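PDB 3NA7: HP0958 from Helicobacter pylori, which probably acts as a chaperone and post-transcriptional regulator in flagellar biogenesis, combining a coiled-coil hairpin with a C4 zinc ribbon. Local coordinates for residues I20-R31 with V148-Q159. Sequence-based numbering, arbitrary orientation.
Sequences IDSLEPLIREKR and VENEVKNIKETQ
Gln159 of helix 91-171 reaches Ile20 and Glu24, where helix 4-22 gives way to helix 24-85. Its chain leaves CB and runs straight past CG (chi2 176°), which carries the amide across the gap. CG lies 3.8 Å from Leu23 CD1, and the two side chains pass in opposite directions. CD has both the Ile20 carbonyl oxygen and Glu24 OE2 close by. At the tip, OE1 faces Ile27 CD1 at 4.1 Å. NE2 donates a nearly straight hydrogen bond (166°) to Glu24 OE2 at 2.8 Å. The acceptor lies in the amide plane; OE2 is met on its anti side, with the donor somewhat out of the carboxylate plane. Glu24 N, which in a regular helix would turn to Ile20 O, bonds to Asp21 O instead. The Gln159 amide lies where it can serve Ile20 O, though the modelled distance is too short to trust.

Further along, Ile27 is a knob in the hole formed by Val152, Ile155, Lys156 and Gln159. Its CG2 meets Val152 CG2 at 3.8 Å, the two side chains crossing at about a right angle. CG1 packs on Ile155 CG2, and those side chains run past each other in opposite directions. Ile155 also sends CD1 to Leu26 CD2, 3.8 Å away. Charged chains flank this apolar strip. Lys30 NZ makes a weak salt bridge to Glu151 OE1 at 3.3 Å. Arg31 packs its CG on Val148 and Val152; its NH2 forms a salt bridge with Asp35, and NH1 makes a long one to Glu149 OE2, at the guanidinium edge. Ile20 and Leu23 extend the packing to Ile162. The axes of 24-31 and 148-159 run at 172°. Such knobs-into-holes packing of antiparallel helices typifies a coiled-coil hairpin, here the kinked one of HP0958.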
ATOM      1  N   ILE A  20     -21.752   9.480  10.217  1.00 53.88           N
ATOM      2  CA  ILE A  20     -21.614   8.264   9.429  1.00 54.03           C
ATOM      3  C   ILE A  20     -20.247   8.189   8.751  1.00 54.42           C
ATOM      4  O   ILE A  20     -19.575   7.170   8.836  1.00 55.66           O
ATOM      5  CB  ILE A  20     -22.744   8.100   8.401  1.00 54.63           C
ATOM      6  CG1 ILE A  20     -24.069   7.906   9.141  1.00 53.03           C
ATOM      7  CG2 ILE A  20     -22.425   6.925   7.441  1.00 55.43           C
ATOM      8  CD1 ILE A  20     -25.311   7.899   8.306  1.00 59.14           C
ATOM      9  N   ASP A  21     -19.809   9.284   8.144  1.00 55.04           N
ATOM     10  CA  ASP A  21     -18.535   9.283   7.434  1.00 56.85           C
ATOM     11  C   ASP A  21     -17.288   9.231   8.298  1.00 57.09           C
ATOM     12  O   ASP A  21     -16.307   8.626   7.893  1.00 55.02           O
ATOM     13  CB  ASP A  21     -18.431  10.489   6.512  1.00 59.08           C
ATOM     14  CG  ASP A  21     -18.874  10.168   5.100  1.00 65.90           C
ATOM     15  OD1 ASP A  21     -18.082   9.515   4.362  1.00 66.80           O
ATOM     16  OD2 ASP A  21     -20.004  10.577   4.736  1.00 66.93           O
ATOM     17  N   SER A  22     -17.315   9.919   9.443  1.00 57.99           N
ATOM     18  CA  SER A  22     -16.128  10.136  10.279  1.00 60.86           C
ATOM     19  C   SER A  22     -15.833   8.909  11.149  1.00 59.93           C
ATOM     20  O   SER A  22     -14.811   8.841  11.850  1.00 60.26           O
ATOM     21  CB  SER A  22     -16.288  11.404  11.132  1.00 62.20           C
ATOM     22  OG  SER A  22     -17.137  11.167  12.241  1.00 65.97           O
ATOM     23  N   LEU A  23     -16.742   7.947  11.068  1.00 58.86           N
ATOM     24  CA  LEU A  23     -16.572   6.632  11.636  1.00 57.31           C
ATOM     25  C   LEU A  23     -15.840   5.686  10.721  1.00 56.18           C
ATOM     26  O   LEU A  23     -15.506   4.557  11.111  1.00 55.96           O
ATOM     27  CB  LEU A  23     -17.940   6.045  11.994  1.00 55.85           C
ATOM     28  CG  LEU A  23     -18.568   6.646  13.262  1.00 54.96           C
ATOM     29  CD1 LEU A  23     -20.030   6.255  13.374  1.00 48.95           C
ATOM     30  CD2 LEU A  23     -17.802   6.244  14.550  1.00 59.06           C
ATOM     31  N   GLU A  24     -15.597   6.114   9.489  1.00 57.94           N
ATOM     32  CA  GLU A  24     -14.813   5.293   8.555  1.00 55.82           C
ATOM     33  C   GLU A  24     -13.337   5.180   8.943  1.00 54.26           C
ATOM     34  O   GLU A  24     -12.775   4.085   8.892  1.00 51.48           O
ATOM     35  CB  GLU A  24     -14.956   5.795   7.127  1.00 58.50           C
ATOM     36  CG  GLU A  24     -16.322   5.483   6.500  1.00 64.23           C
ATOM     37  CD  GLU A  24     -16.714   4.013   6.633  1.00 68.37           C
ATOM     38  OE1 GLU A  24     -15.865   3.121   6.341  1.00 63.19           O
ATOM     39  OE2 GLU A  24     -17.875   3.769   7.046  1.00 68.78           O
ATOM     40  N   PRO A  25     -12.691   6.319   9.278  1.00 55.68           N
ATOM     41  CA  PRO A  25     -11.346   6.254   9.869  1.00 55.70           C
ATOM     42  C   PRO A  25     -11.308   5.385  11.141  1.00 52.84           C
ATOM     43  O   PRO A  25     -10.275   4.768  11.420  1.00 51.25           O
ATOM     44  CB  PRO A  25     -11.016   7.717  10.220  1.00 55.42           C
ATOM     45  CG  PRO A  25     -11.949   8.553   9.439  1.00 59.47           C
ATOM     46  CD  PRO A  25     -13.025   7.685   8.818  1.00 56.64           C
ATOM     47  N   LEU A  26     -12.414   5.346  11.889  1.00 50.57           N
ATOM     48  CA  LEU A  26     -12.458   4.574  13.147  1.00 48.84           C
ATOM     49  C   LEU A  26     -12.332   3.083  12.861  1.00 47.51           C
ATOM     50  O   LEU A  26     -11.577   2.375  13.549  1.00 46.16           O
ATOM     51  CB  LEU A  26     -13.728   4.860  13.964  1.00 47.18           C
ATOM     52  CG  LEU A  26     -13.748   4.311  15.405  1.00 47.51           C
ATOM     53  CD1 LEU A  26     -12.571   4.785  16.261  1.00 40.45           C
ATOM     54  CD2 LEU A  26     -15.078   4.598  16.131  1.00 42.58           C
ATOM     55  N   ILE A  27     -13.050   2.613  11.842  1.00 45.33           N
ATOM     56  CA  ILE A  27     -12.960   1.207  11.456  1.00 46.98           C
ATOM     57  C   ILE A  27     -11.536   0.872  11.033  1.00 47.52           C
ATOM     58  O   ILE A  27     -10.950  -0.133  11.484  1.00 45.68           O
ATOM     59  CB  ILE A  27     -13.897   0.849  10.312  1.00 48.07           C
ATOM     60  CG1 ILE A  27     -15.353   1.082  10.737  1.00 51.54           C
ATOM     61  CG2 ILE A  27     -13.631  -0.603   9.871  1.00 45.45           C
ATOM     62  CD1 ILE A  27     -16.391   0.645   9.701  1.00 44.72           C
ATOM     63  N   ARG A  28     -10.984   1.736  10.182  1.00 47.53           N
ATOM     64  CA  ARG A  28      -9.601   1.613   9.749  1.00 47.57           C
ATOM     65  C   ARG A  28      -8.635   1.565  10.953  1.00 45.04           C
ATOM     66  O   ARG A  28      -7.759   0.693  10.992  1.00 44.11           O
ATOM     67  CB  ARG A  28      -9.251   2.741   8.776  1.00 50.66           C
ATOM     68  CG  ARG A  28      -7.854   2.638   8.158  1.00 62.03           C
ATOM     69  CD  ARG A  28      -6.916   3.753   8.644  1.00 71.12           C
ATOM     70  NE  ARG A  28      -7.492   5.083   8.415  1.00 77.98           N
ATOM     71  CZ  ARG A  28      -6.948   6.232   8.821  1.00 81.52           C
ATOM     72  NH1 ARG A  28      -5.786   6.233   9.477  1.00 82.58           N
ATOM     73  NH2 ARG A  28      -7.568   7.382   8.564  1.00 80.17           N
ATOM     74  N   GLU A  29      -8.802   2.466  11.931  1.00 42.87           N
ATOM     75  CA  GLU A  29      -7.922   2.485  13.116  1.00 44.06           C
ATOM     76  C   GLU A  29      -8.020   1.170  13.876  1.00 41.56           C
ATOM     77  O   GLU A  29      -7.012   0.626  14.269  1.00 43.59           O
ATOM     78  CB  GLU A  29      -8.216   3.655  14.082  1.00 45.28           C
ATOM     79  CG  GLU A  29      -7.657   5.046  13.721  1.00 51.66           C
ATOM     80  CD  GLU A  29      -6.192   5.059  13.280  1.00 54.90           C
ATOM     81  OE1 GLU A  29      -5.315   4.501  13.969  1.00 55.46           O
ATOM     82  OE2 GLU A  29      -5.922   5.657  12.228  1.00 62.23           O
ATOM     83  N   LYS A  30      -9.238   0.666  14.061  1.00 40.73           N
ATOM     84  CA  LYS A  30      -9.479  -0.592  14.747  1.00 40.43           C
ATOM     85  C   LYS A  30      -8.759  -1.778  14.086  1.00 41.52           C
ATOM     86  O   LYS A  30      -8.252  -2.642  14.781  1.00 39.99           O
ATOM     87  CB  LYS A  30     -10.974  -0.883  14.818  1.00 39.08           C
ATOM     88  CG  LYS A  30     -11.800   0.104  15.645  1.00 40.81           C
ATOM     89  CD  LYS A  30     -11.577  -0.065  17.103  1.00 46.29           C
ATOM     90  CE  LYS A  30     -12.580   0.733  17.925  1.00 48.02           C
ATOM     91  NZ  LYS A  30     -12.112   0.665  19.328  1.00 49.84           N
ATOM     92  N   ARG A  31      -8.719  -1.772  12.751  1.00 40.68           N
ATOM     93  CA  ARG A  31      -8.075  -2.805  11.922  1.00 41.87           C
ATOM     94  C   ARG A  31      -6.561  -2.636  11.741  1.00 41.35           C
ATOM     95  O   ARG A  31      -5.903  -3.533  11.239  1.00 40.96           O
ATOM     96  CB  ARG A  31      -8.736  -2.867  10.535  1.00 38.73           C
ATOM     97  CG  ARG A  31     -10.235  -3.244  10.540  1.00 46.19           C
ATOM     98  CD  ARG A  31     -10.701  -3.786   9.194  1.00 50.43           C
ATOM     99  NE  ARG A  31      -9.773  -4.835   8.748  1.00 58.14           N
ATOM    100  CZ  ARG A  31      -9.958  -6.147   8.899  1.00 57.63           C
ATOM    101  NH1 ARG A  31     -11.070  -6.626   9.462  1.00 60.04           N
ATOM    102  NH2 ARG A  31      -9.024  -6.985   8.485  1.00 50.77           N
ATOM    103  N   VAL A 148     -11.314  -7.501  16.798  1.00 57.22           N
ATOM    104  CA  VAL A 148     -11.340  -6.488  15.760  1.00 54.21           C
ATOM    105  C   VAL A 148     -12.676  -6.535  15.014  1.00 55.81           C
ATOM    106  O   VAL A 148     -13.326  -5.497  14.843  1.00 54.82           O
ATOM    107  CB  VAL A 148     -10.164  -6.640  14.785  1.00 52.53           C
ATOM    108  CG1 VAL A 148     -10.450  -5.891  13.448  1.00 50.53           C
ATOM    109  CG2 VAL A 148      -8.898  -6.159  15.433  1.00 47.84           C
ATOM    110  N   GLU A 149     -13.089  -7.735  14.604  1.00 57.01           N
ATOM    111  CA  GLU A 149     -14.302  -7.901  13.794  1.00 60.75           C
ATOM    112  C   GLU A 149     -15.616  -7.640  14.561  1.00 60.78           C
ATOM    113  O   GLU A 149     -16.605  -7.189  13.972  1.00 60.70           O
ATOM    114  CB  GLU A 149     -14.283  -9.242  13.037  1.00 63.32           C
ATOM    115  CG  GLU A 149     -13.024  -9.361  12.142  1.00 70.75           C
ATOM    116  CD  GLU A 149     -13.094 -10.432  11.046  1.00 80.75           C
ATOM    117  OE1 GLU A 149     -13.398 -11.617  11.352  1.00 82.76           O
ATOM    118  OE2 GLU A 149     -12.803 -10.080   9.874  1.00 82.29           O
ATOM    119  N   ASN A 150     -15.593  -7.890  15.867  1.00 60.89           N
ATOM    120  CA  ASN A 150     -16.699  -7.556  16.762  1.00 63.48           C
ATOM    121  C   ASN A 150     -16.812  -6.051  16.934  1.00 61.73           C
ATOM    122  O   ASN A 150     -17.910  -5.492  16.868  1.00 61.23           O
ATOM    123  CB  ASN A 150     -16.493  -8.221  18.132  1.00 65.79           C
ATOM    124  CG  ASN A 150     -17.592  -7.873  19.129  1.00 72.47           C
ATOM    125  OD1 ASN A 150     -18.798  -8.001  18.844  1.00 72.76           O
ATOM    126  ND2 ASN A 150     -17.177  -7.435  20.317  1.00 75.82           N
ATOM    127  N   GLU A 151     -15.660  -5.410  17.148  1.00 60.40           N
ATOM    128  CA  GLU A 151     -15.544  -3.955  17.255  1.00 59.80           C
ATOM    129  C   GLU A 151     -16.060  -3.249  16.013  1.00 57.01           C
ATOM    130  O   GLU A 151     -16.773  -2.262  16.115  1.00 57.19           O
ATOM    131  CB  GLU A 151     -14.081  -3.552  17.478  1.00 60.13           C
ATOM    132  CG  GLU A 151     -13.546  -3.868  18.878  1.00 68.08           C
ATOM    133  CD  GLU A 151     -13.629  -2.694  19.836  1.00 74.64           C
ATOM    134  OE1 GLU A 151     -12.578  -2.362  20.446  1.00 76.87           O
ATOM    135  OE2 GLU A 151     -14.731  -2.108  19.975  1.00 74.55           O
ATOM    136  N   VAL A 152     -15.658  -3.749  14.851  1.00 54.64           N
ATOM    137  CA  VAL A 152     -16.091  -3.223  13.573  1.00 53.49           C
ATOM    138  C   VAL A 152     -17.611  -3.411  13.399  1.00 53.99           C
ATOM    139  O   VAL A 152     -18.303  -2.480  13.007  1.00 51.63           O
ATOM    140  CB  VAL A 152     -15.273  -3.845  12.399  1.00 54.21           C
ATOM    141  CG1 VAL A 152     -15.866  -3.513  11.045  1.00 53.67           C
ATOM    142  CG2 VAL A 152     -13.811  -3.360  12.434  1.00 54.13           C
ATOM    143  N   LYS A 153     -18.125  -4.594  13.721  1.00 55.51           N
ATOM    144  CA  LYS A 153     -19.569  -4.839  13.650  1.00 57.82           C
ATOM    145  C   LYS A 153     -20.395  -3.838  14.496  1.00 56.98           C
ATOM    146  O   LYS A 153     -21.378  -3.275  14.009  1.00 58.09           O
ATOM    147  CB  LYS A 153     -19.885  -6.283  14.025  1.00 60.67           C
ATOM    148  CG  LYS A 153     -21.355  -6.696  13.779  1.00 69.03           C
ATOM    149  CD  LYS A 153     -21.585  -8.159  14.156  1.00 78.02           C
ATOM    150  CE  LYS A 153     -21.418  -8.405  15.664  1.00 83.18           C
ATOM    151  NZ  LYS A 153     -22.638  -7.984  16.408  1.00 86.68           N
ATOM    152  N   ASN A 154     -19.981  -3.603  15.743  1.00 57.07           N
ATOM    153  CA  ASN A 154     -20.615  -2.589  16.604  1.00 56.19           C
ATOM    154  C   ASN A 154     -20.602  -1.192  16.001  1.00 53.29           C
ATOM    155  O   ASN A 154     -21.546  -0.431  16.194  1.00 52.67           O
ATOM    156  CB  ASN A 154     -19.943  -2.523  17.969  1.00 56.92           C
ATOM    157  CG  ASN A 154     -20.236  -3.732  18.825  1.00 62.40           C
ATOM    158  OD1 ASN A 154     -21.338  -4.268  18.803  1.00 66.58           O
ATOM    159  ND2 ASN A 154     -19.238  -4.169  19.594  1.00 61.85           N
ATOM    160  N   ILE A 155     -19.521  -0.855  15.301  1.00 50.84           N
ATOM    161  CA  ILE A 155     -19.412   0.428  14.629  1.00 51.18           C
ATOM    162  C   ILE A 155     -20.372   0.515  13.419  1.00 53.87           C
ATOM    163  O   ILE A 155     -21.016   1.551  13.207  1.00 53.33           O
ATOM    164  CB  ILE A 155     -17.954   0.756  14.226  1.00 49.88           C
ATOM    165  CG1 ILE A 155     -17.078   0.967  15.466  1.00 48.71           C
ATOM    166  CG2 ILE A 155     -17.903   2.043  13.400  1.00 47.53           C
ATOM    167  CD1 ILE A 155     -15.583   0.922  15.163  1.00 46.80           C
ATOM    168  N   LYS A 156     -20.479  -0.569  12.649  1.00 54.92           N
ATOM    169  CA  LYS A 156     -21.449  -0.632  11.545  1.00 57.86           C
ATOM    170  C   LYS A 156     -22.883  -0.400  12.031  1.00 58.85           C
ATOM    171  O   LYS A 156     -23.620   0.410  11.461  1.00 59.55           O
ATOM    172  CB  LYS A 156     -21.360  -1.973  10.829  1.00 59.26           C
ATOM    173  CG  LYS A 156     -19.977  -2.293  10.271  1.00 62.99           C
ATOM    174  CD  LYS A 156     -19.801  -1.896   8.844  1.00 65.30           C
ATOM    175  CE  LYS A 156     -18.588  -2.637   8.270  1.00 67.94           C
ATOM    176  NZ  LYS A 156     -18.147  -2.090   6.966  1.00 65.69           N
ATOM    177  N   GLU A 157     -23.260  -1.090  13.103  1.00 60.34           N
ATOM    178  CA  GLU A 157     -24.589  -0.927  13.698  1.00 61.23           C
ATOM    179  C   GLU A 157     -24.827   0.513  14.139  1.00 59.50           C
ATOM    180  O   GLU A 157     -25.922   1.045  13.930  1.00 60.63           O
ATOM    181  CB  GLU A 157     -24.806  -1.934  14.818  1.00 62.16           C
ATOM    182  CG  GLU A 157     -24.627  -3.383  14.312  1.00 68.94           C
ATOM    183  CD  GLU A 157     -24.603  -4.450  15.413  1.00 77.13           C
ATOM    184  OE1 GLU A 157     -24.721  -5.652  15.068  1.00 79.68           O
ATOM    185  OE2 GLU A 157     -24.471  -4.101  16.611  1.00 79.60           O
ATOM    186  N   THR A 158     -23.800   1.178  14.662  1.00 56.97           N
ATOM    187  CA  THR A 158     -23.938   2.606  14.954  1.00 56.46           C
ATOM    188  C   THR A 158     -24.221   3.444  13.672  1.00 55.43           C
ATOM    189  O   THR A 158     -25.047   4.359  13.700  1.00 55.84           O
ATOM    190  CB  THR A 158     -22.754   3.191  15.779  1.00 55.58           C
ATOM    191  OG1 THR A 158     -22.584   2.437  16.985  1.00 57.61           O
ATOM    192  CG2 THR A 158     -23.047   4.623  16.192  1.00 56.96           C
ATOM    193  N   GLN A 159     -23.553   3.144  12.564  1.00 53.82           N
ATOM    194  CA  GLN A 159     -23.799   3.912  11.345  1.00 53.94           C
ATOM    195  C   GLN A 159     -25.236   3.711  10.877  1.00 53.56           C
ATOM    196  O   GLN A 159     -25.852   4.652  10.424  1.00 52.76           O
ATOM    197  CB  GLN A 159     -22.780   3.617  10.237  1.00 53.14           C
ATOM    198  CG  GLN A 159     -21.344   4.079  10.582  1.00 54.43           C
ATOM    199  CD  GLN A 159     -20.322   3.688   9.505  1.00 60.59           C
ATOM    200  OE1 GLN A 159     -20.023   2.506   9.311  1.00 60.27           O
ATOM    201  NE2 GLN A 159     -19.788   4.684   8.800  1.00 61.73           N
TER